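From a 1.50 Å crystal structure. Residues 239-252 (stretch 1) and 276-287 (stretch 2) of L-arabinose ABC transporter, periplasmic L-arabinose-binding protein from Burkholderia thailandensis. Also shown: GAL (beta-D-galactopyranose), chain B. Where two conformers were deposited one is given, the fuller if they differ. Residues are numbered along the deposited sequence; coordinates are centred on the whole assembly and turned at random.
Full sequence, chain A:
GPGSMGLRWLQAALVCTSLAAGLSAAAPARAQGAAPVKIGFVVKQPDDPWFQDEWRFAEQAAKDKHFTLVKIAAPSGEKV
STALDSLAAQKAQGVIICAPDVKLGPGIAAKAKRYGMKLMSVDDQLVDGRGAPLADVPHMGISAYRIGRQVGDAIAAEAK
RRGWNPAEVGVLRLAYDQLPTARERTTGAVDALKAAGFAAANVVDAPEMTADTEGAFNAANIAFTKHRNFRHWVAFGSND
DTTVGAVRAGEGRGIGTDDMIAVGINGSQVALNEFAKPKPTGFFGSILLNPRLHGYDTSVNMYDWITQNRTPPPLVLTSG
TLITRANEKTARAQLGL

Stretch 1, residues 239-252: NDDTTVGAVRAGEG
Stretch 2 276-287: AKPKPTGFFGSI

A helix starts at Asp 240 and runs through Glu 251, with phi/psi near -60/-43 and backbone bonds from residue i+4 to i such as Val 244 N to Asp 240 O at 2.8 Å and Gly 245 N to Asp 241 O at 3.3 Å. Residues 283-287 form a strand, entered through a loop. The two axes run nearly antiparallel, at 170°, and approach to 9.6 Å; the register is set by CA-CA distances of 7.0 Å for Asp 240 to Ser 286 and 5.9 Å for Val 247 to Gly 282.

Asn 239 (phi/psi -161/179, chi1 p) caps the helix: its OD1 accepts from Thr 242 N at 2.9 Å with an N-H...O angle of 170°. The same side chain reaches the sugar, Asn 239 ND2 donating to GAL O3 at 3.0 Å and 177°, so one amide serves both helix and ligand.

A single direct hydrogen bond joins the stretches. Ser 286 OG (chi1 t) donates to Asp 240 OD1 at 2.7 Å; although the CA-to-CB bond of Asp 240 points sideways, its m rotamer brings the carboxylate nearer.

Apolar packing centres on Phe 283, chi1 -169° and chi2 -82°, which has the largest covered area, 94 of the 384 Å² buried in total. Val 244 CG2 (chi1 t) lies 3.5 Å from Phe 283 CD2, and Val 247 CG2 (chi1 t) 4.2 Å from Phe 283 CB. Asp 240 OD1 sits at the ring edge, 3.4 Å from Phe 283 CZ.

Charged groups gather at the other end. Arg 248 NE binds Glu 251 OE1 at 2.8 Å, a salt bridge, while Arg 248 NH1 donates to Glu 251 OE2 at 3.0 Å. Arg 248 NH2 and Lys 277 NZ, both donors, stand 3.5 Å apart without bonding. A water bridges the stretches, donating to Glu 251 OE2 (2.6 Å from its O) and accepting from Gly 282 N (2.8 Å from its O).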

ATOM      1  N   ASN A 239      -4.008   2.668   1.806  1.00  7.70           N
ATOM      2  CA  ASN A 239      -4.083   2.212   0.419  1.00  7.56           C
ATOM      3  C   ASN A 239      -5.493   2.369  -0.118  1.00  7.22           C
ATOM      4  O   ASN A 239      -6.392   2.815   0.588  1.00  7.11           O
ATOM      5  CB  ASN A 239      -3.548   0.766   0.260  1.00  7.62           C
ATOM      6  CG  ASN A 239      -4.413  -0.282   0.948  1.00  7.76           C
ATOM      7  OD1 ASN A 239      -5.432   0.024   1.551  1.00  7.65           O
ATOM      8  ND2 ASN A 239      -3.992  -1.536   0.860  1.00  7.87           N
ATOM      9  N   ASP A 240      -5.683   2.005  -1.390  1.00  7.03           N
ATOM     10  CA  ASP A 240      -7.006   2.062  -2.013  1.00  7.09           C
ATOM     11  C   ASP A 240      -8.030   1.203  -1.278  1.00  7.39           C
ATOM     12  O   ASP A 240      -9.200   1.604  -1.118  1.00  7.57           O
ATOM     13  CB  ASP A 240      -6.956   1.620  -3.491  1.00  7.07           C
ATOM     14  CG  ASP A 240      -6.167   2.556  -4.375  1.00  7.18           C
ATOM     15  OD1 ASP A 240      -6.090   3.744  -4.060  1.00  7.07           O
ATOM     16  OD2 ASP A 240      -5.631   2.104  -5.418  1.00  7.25           O
ATOM     17  N   ASP A 241      -7.618   0.015  -0.865  1.00  7.95           N
ATOM     18  CA  ASP A 241      -8.530  -0.933  -0.251  1.00  8.77           C
ATOM     19  C   ASP A 241      -9.159  -0.399   1.024  1.00  8.50           C
ATOM     20  O   ASP A 241     -10.370  -0.468   1.203  1.00  8.76           O
ATOM     21  CB  ASP A 241      -7.784  -2.230   0.042  1.00 10.11           C
ATOM     22  CG  ASP A 241      -7.133  -2.829  -1.199  1.00 11.42           C
ATOM     23  OD1 ASP A 241      -6.647  -2.060  -2.028  1.00 13.34           O
ATOM     24  OD2 ASP A 241      -7.015  -4.064  -1.263  1.00 14.32           O
ATOM     25  N   THR A 242      -8.331   0.160   1.896  1.00  8.16           N
ATOM     26  CA  THR A 242      -8.805   0.743   3.137  1.00  8.27           C
ATOM     27  C   THR A 242      -9.642   1.979   2.832  1.00  8.21           C
ATOM     28  O   THR A 242     -10.734   2.109   3.332  1.00  8.71           O
ATOM     29  CB  THR A 242      -7.642   1.030   4.112  1.00  8.32           C
ATOM     30  OG1 THR A 242      -6.597   1.772   3.471  1.00  8.08           O
ATOM     31  CG2 THR A 242      -7.084  -0.266   4.576  1.00  8.58           C
ATOM     32  N   THR A 243      -9.158   2.847   1.960  1.00  8.07           N
ATOM     33  CA  THR A 243      -9.884   4.050   1.582  1.00  7.94           C
ATOM     34  C   THR A 243     -11.284   3.750   1.111  1.00  8.18           C
ATOM     35  O   THR A 243     -12.251   4.417   1.513  1.00  8.12           O
ATOM     36  CB  THR A 243      -9.078   4.876   0.546  1.00  8.10           C
ATOM     37  OG1 THR A 243      -7.798   5.202   1.116  1.00  8.39           O
ATOM     38  CG2 THR A 243      -9.794   6.157   0.183  1.00  8.24           C
ATOM     39  N   VAL A 244     -11.422   2.732   0.256  1.00  8.12           N
ATOM     40  CA  VAL A 244     -12.737   2.356  -0.300  0.70  8.78           C
ATOM     41  C   VAL A 244     -13.660   1.864   0.810  1.00  8.96           C
ATOM     42  O   VAL A 244     -14.880   2.028   0.748  1.00  9.24           O
ATOM     43  CB  VAL A 244     -12.609   1.256  -1.378  0.70  9.22           C
ATOM     44  CG1 VAL A 244     -13.919   0.468  -1.551  0.70  9.90           C
ATOM     45  CG2 VAL A 244     -12.161   1.873  -2.674  0.70  9.36           C
ATOM     46  N   GLY A 245     -13.092   1.222   1.821  1.00  9.05           N
ATOM     47  CA  GLY A 245     -13.913   0.827   2.963  1.00  9.69           C
ATOM     48  C   GLY A 245     -14.645   1.991   3.607  1.00 10.07           C
ATOM     49  O   GLY A 245     -15.838   1.884   3.947  1.00 10.94           O
ATOM     50  N   ALA A 246     -13.955   3.121   3.758  1.00  9.87           N
ATOM     51  CA  ALA A 246     -14.568   4.328   4.305  1.00 10.46           C
ATOM     52  C   ALA A 246     -15.622   4.909   3.354  1.00 10.78           C
ATOM     53  O   ALA A 246     -16.662   5.440   3.782  1.00 11.61           O
ATOM     54  CB  ALA A 246     -13.505   5.375   4.645  1.00 10.47           C
ATOM     55  N   VAL A 247     -15.360   4.835   2.055  1.00 10.14           N
ATOM     56  CA  VAL A 247     -16.302   5.341   1.068  1.00 10.36           C
ATOM     57  C   VAL A 247     -17.601   4.508   1.139  1.00 10.83           C
ATOM     58  O   VAL A 247     -18.711   5.057   1.166  1.00 11.63           O
ATOM     59  CB  VAL A 247     -15.696   5.364  -0.355  1.00 10.00           C
ATOM     60  CG1 VAL A 247     -16.737   5.703  -1.431  1.00 10.46           C
ATOM     61  CG2 VAL A 247     -14.532   6.362  -0.421  1.00  9.52           C
ATOM     62  N   ARG A 248     -17.471   3.182   1.196  1.00 10.79           N
ATOM     63  CA  ARG A 248     -18.643   2.325   1.335  1.00 11.36           C
ATOM     64  C   ARG A 248     -19.393   2.594   2.636  1.00 12.00           C
ATOM     65  O   ARG A 248     -20.624   2.616   2.650  1.00 12.60           O
ATOM     66  CB  ARG A 248     -18.264   0.841   1.294  1.00 11.11           C
ATOM     67  CG  ARG A 248     -17.794   0.348  -0.064  1.00 10.66           C
ATOM     68  CD  ARG A 248     -18.896   0.353  -1.118  1.00 11.16           C
ATOM     69  NE  ARG A 248     -18.845   1.546  -1.952  1.00 11.00           N
ATOM     70  CZ  ARG A 248     -17.938   1.747  -2.911  1.00 10.39           C
ATOM     71  NH1 ARG A 248     -17.927   2.877  -3.590  1.00 10.39           N
ATOM     72  NH2 ARG A 248     -17.011   0.840  -3.184  1.00 10.11           N
ATOM     73  N   ALA A 249     -18.663   2.765   3.731  1.00 12.11           N
ATOM     74  CA  ALA A 249     -19.315   3.048   5.008  1.00 13.21           C
ATOM     75  C   ALA A 249     -20.099   4.357   4.921  1.00 13.80           C
ATOM     76  O   ALA A 249     -21.280   4.413   5.306  1.00 15.12           O
ATOM     77  CB  ALA A 249     -18.294   3.083   6.123  1.00 13.00           C
ATOM     78  N   GLY A 250     -19.487   5.390   4.337  1.00 13.62           N
ATOM     79  CA  GLY A 250     -20.161   6.675   4.183  1.00 14.15           C
ATOM     80  C   GLY A 250     -21.438   6.535   3.388  1.00 15.09           C
ATOM     81  O   GLY A 250     -22.469   7.096   3.738  1.00 15.93           O
ATOM     82  N   GLU A 251     -21.378   5.795   2.290  1.00 14.94           N
ATOM     83  CA  GLU A 251     -22.554   5.613   1.455  1.00 16.01           C
ATOM     84  C   GLU A 251     -23.726   5.032   2.250  1.00 17.47           C
ATOM     85  O   GLU A 251     -24.890   5.468   2.095  1.00 18.81           O
ATOM     86  CB  GLU A 251     -22.226   4.734   0.251  1.00 15.37           C
ATOM     87  CG  GLU A 251     -21.310   5.414  -0.762  1.00 14.58           C
ATOM     88  CD  GLU A 251     -20.720   4.438  -1.759  1.00 14.22           C
ATOM     89  OE1 GLU A 251     -21.006   3.227  -1.650  1.00 14.70           O
ATOM     90  OE2 GLU A 251     -19.980   4.880  -2.649  1.00 13.23           O
ATOM     91  N   GLY A 252     -23.420   4.066   3.114  1.00 18.08           N
ATOM     92  CA  GLY A 252     -24.423   3.442   3.976  1.00 19.95           C
ATOM     93  C   GLY A 252     -25.064   4.398   4.972  1.00 21.55           C
ATOM     94  O   GLY A 252     -26.143   4.120   5.483  1.00 22.60           O
ATOM     95  N   ALA A 276     -14.421   3.460 -12.916  1.00 13.38           N
ATOM     96  CA  ALA A 276     -15.224   2.936 -14.011  1.00 15.26           C
ATOM     97  C   ALA A 276     -16.723   2.969 -13.706  1.00 16.83           C
ATOM     98  O   ALA A 276     -17.530   2.748 -14.605  1.00 19.17           O
ATOM     99  CB  ALA A 276     -14.787   1.531 -14.336  1.00 15.26           C
ATOM    100  N   LYS A 277     -17.119   3.252 -12.465  1.00 17.50           N
ATOM    101  CA  LYS A 277     -18.554   3.191 -12.144  1.00 19.13           C
ATOM    102  C   LYS A 277     -19.340   4.251 -12.905  1.00 20.79           C
ATOM    103  O   LYS A 277     -18.856   5.367 -13.069  1.00 20.04           O
ATOM    104  CB  LYS A 277     -18.785   3.292 -10.662  1.00 19.17           C
ATOM    105  CG  LYS A 277     -18.359   2.007 -10.003  1.00 19.28           C
ATOM    106  CD  LYS A 277     -18.549   2.012  -8.521  1.00 19.50           C
ATOM    107  CE  LYS A 277     -18.100   0.672  -7.968  1.00 19.69           C
ATOM    108  NZ  LYS A 277     -17.899   0.777  -6.520  1.00 19.43           N
ATOM    109  N   PRO A 278     -20.536   3.886 -13.411  1.00 22.89           N
ATOM    110  CA  PRO A 278     -21.300   4.831 -14.206  1.00 24.02           C
ATOM    111  C   PRO A 278     -21.658   6.103 -13.451  1.00 23.91           C
ATOM    112  O   PRO A 278     -21.718   7.169 -14.071  1.00 25.65           O
ATOM    113  CB  PRO A 278     -22.561   4.044 -14.591  1.00 25.05           C
ATOM    114  CG  PRO A 278     -22.165   2.621 -14.505  1.00 25.25           C
ATOM    115  CD  PRO A 278     -21.113   2.528 -13.449  1.00 23.99           C
ATOM    116  N   LYS A 279     -21.900   5.987 -12.144  1.00 22.75           N
ATOM    117  CA  LYS A 279     -22.091   7.139 -11.276  1.00 22.12           C
ATOM    118  C   LYS A 279     -20.838   7.257 -10.425  1.00 20.72           C
ATOM    119  O   LYS A 279     -20.498   6.312  -9.718  1.00 20.21           O
ATOM    120  CB  LYS A 279     -23.305   6.956 -10.353  1.00 22.98           C
ATOM    121  N   PRO A 280     -20.143   8.408 -10.497  1.00 19.90           N
ATOM    122  CA  PRO A 280     -18.964   8.558  -9.656  1.00 18.35           C
ATOM    123  C   PRO A 280     -19.283   8.409  -8.166  1.00 16.66           C
ATOM    124  O   PRO A 280     -20.373   8.736  -7.715  1.00 17.52           O
ATOM    125  CB  PRO A 280     -18.462   9.976  -9.983  1.00 19.03           C
ATOM    126  CG  PRO A 280     -19.019  10.279 -11.331  1.00 20.42           C
ATOM    127  CD  PRO A 280     -20.306   9.528 -11.444  1.00 20.87           C
ATOM    128  N   THR A 281     -18.330   7.855  -7.433  1.00 14.39           N
ATOM    129  CA  THR A 281     -18.411   7.666  -5.995  1.00 13.36           C
ATOM    130  C   THR A 281     -17.479   8.659  -5.317  1.00 12.33           C
ATOM    131  O   THR A 281     -16.683   9.355  -5.984  1.00 12.75           O
ATOM    132  CB  THR A 281     -17.928   6.249  -5.624  1.00 12.88           C
ATOM    133  OG1 THR A 281     -16.529   6.144  -5.935  1.00 12.55           O
ATOM    134  CG2 THR A 281     -18.687   5.196  -6.416  1.00 13.55           C
ATOM    135  N   GLY A 282     -17.540   8.673  -3.995  1.00 11.51           N
ATOM    136  CA  GLY A 282     -16.677   9.491  -3.157  1.00 10.77           C
ATOM    137  C   GLY A 282     -15.203   9.150  -3.212  1.00  9.94           C
ATOM    138  O   GLY A 282     -14.394   9.897  -2.673  1.00  9.77           O
ATOM    139  N   PHE A 283     -14.845   8.030  -3.853  1.00  9.57           N
ATOM    140  CA  PHE A 283     -13.456   7.728  -4.153  1.00  9.06           C
ATOM    141  C   PHE A 283     -13.050   8.593  -5.356  1.00  9.16           C
ATOM    142  O   PHE A 283     -13.372   8.272  -6.511  1.00  9.50           O
ATOM    143  CB  PHE A 283     -13.299   6.255  -4.450  1.00  8.92           C
ATOM    144  CG  PHE A 283     -11.873   5.804  -4.511  1.00  8.60           C
ATOM    145  CD1 PHE A 283     -11.125   5.982  -5.654  1.00  8.76           C
ATOM    146  CD2 PHE A 283     -11.273   5.223  -3.401  1.00  8.40           C
ATOM    147  CE1 PHE A 283      -9.816   5.561  -5.709  1.00  8.44           C
ATOM    148  CE2 PHE A 283      -9.955   4.801  -3.451  1.00  8.15           C
ATOM    149  CZ  PHE A 283      -9.222   4.989  -4.605  1.00  8.38           C
ATOM    150  N   PHE A 284     -12.353   9.687  -5.047  1.00  9.10           N
ATOM    151  CA  PHE A 284     -12.085  10.749  -5.998  1.00  9.38           C
ATOM    152  C   PHE A 284     -10.793  10.493  -6.767  1.00  8.81           C
ATOM    153  O   PHE A 284     -10.671  10.785  -7.948  1.00  9.14           O
ATOM    154  CB  PHE A 284     -11.995  12.072  -5.251  1.00  9.66           C
ATOM    155  CG  PHE A 284     -11.458  13.179  -6.085  1.00 10.27           C
ATOM    156  CD1 PHE A 284     -12.214  13.729  -7.083  1.00 10.80           C
ATOM    157  CD2 PHE A 284     -10.167  13.641  -5.889  1.00 10.16           C
ATOM    158  CE1 PHE A 284     -11.694  14.738  -7.878  1.00 11.26           C
ATOM    159  CE2 PHE A 284      -9.637  14.629  -6.690  1.00 10.78           C
ATOM    160  CZ  PHE A 284     -10.407  15.186  -7.680  1.00 11.25           C
ATOM    161  N   GLY A 285      -9.792   9.969  -6.086  1.00  8.42           N
ATOM    162  CA  GLY A 285      -8.495   9.797  -6.730  1.00  8.31           C
ATOM    163  C   GLY A 285      -7.618   8.830  -5.976  1.00  7.90           C
ATOM    164  O   GLY A 285      -8.002   8.323  -4.923  1.00  7.58           O
ATOM    165  N   SER A 286      -6.421   8.584  -6.524  1.00  7.94           N
ATOM    166  CA  SER A 286      -5.453   7.701  -5.887  1.00  7.77           C
ATOM    167  C   SER A 286      -4.056   8.104  -6.268  1.00  8.05           C
ATOM    168  O   SER A 286      -3.848   8.625  -7.365  1.00  8.43           O
ATOM    169  CB  SER A 286      -5.715   6.261  -6.341  1.00  7.72           C
ATOM    170  OG  SER A 286      -4.816   5.346  -5.763  1.00  7.87           O
ATOM    171  N   ILE A 287      -3.079   7.854  -5.401  1.00  7.88           N
ATOM    172  CA  ILE A 287      -1.689   8.078  -5.808  1.00  8.30           C
ATOM    173  C   ILE A 287      -1.194   6.807  -6.486  1.00  8.33           C
ATOM    174  O   ILE A 287      -1.043   5.745  -5.834  1.00  8.37           O
ATOM    175  CB  ILE A 287      -0.765   8.470  -4.632  1.00  8.60           C
ATOM    176  CG1 ILE A 287      -1.323   9.649  -3.832  1.00  8.72           C
ATOM    177  CG2 ILE A 287       0.645   8.740  -5.155  1.00  8.98           C
ATOM    178  CD1 ILE A 287      -1.588  10.888  -4.661  1.00  9.17           C
TER
HETATM  179  C1  GAL B 600       1.611  -2.221   1.338  1.00  7.50           C
HETATM  180  C2  GAL B 600       0.105  -2.180   1.095  1.00  7.29           C
HETATM  181  C3  GAL B 600      -0.142  -2.277  -0.416  1.00  6.83           C
HETATM  182  C4  GAL B 600       0.656  -1.197  -1.141  1.00  6.84           C
HETATM  183  C5  GAL B 600       2.125  -1.344  -0.787  1.00  7.21           C
HETATM  184  C6  GAL B 600       2.972  -0.254  -1.430  1.00  7.36           C
HETATM  185  O1  GAL B 600       1.818  -2.009   2.721  1.00  7.68           O
HETATM  186  O2  GAL B 600      -0.480  -3.272   1.767  1.00  7.86           O
HETATM  187  O3  GAL B 600      -1.539  -2.177  -0.723  1.00  6.75           O
HETATM  188  O4  GAL B 600       0.168   0.085  -0.827  1.00  6.31           O
HETATM  189  O5  GAL B 600       2.262  -1.186   0.619  1.00  7.66           O
HETATM  190  O6  GAL B 600       4.338  -0.406  -1.083  1.00  7.64           O
HETATM  191  O   HOH W   1     -19.696   7.481  -2.640  1.00 14.07           O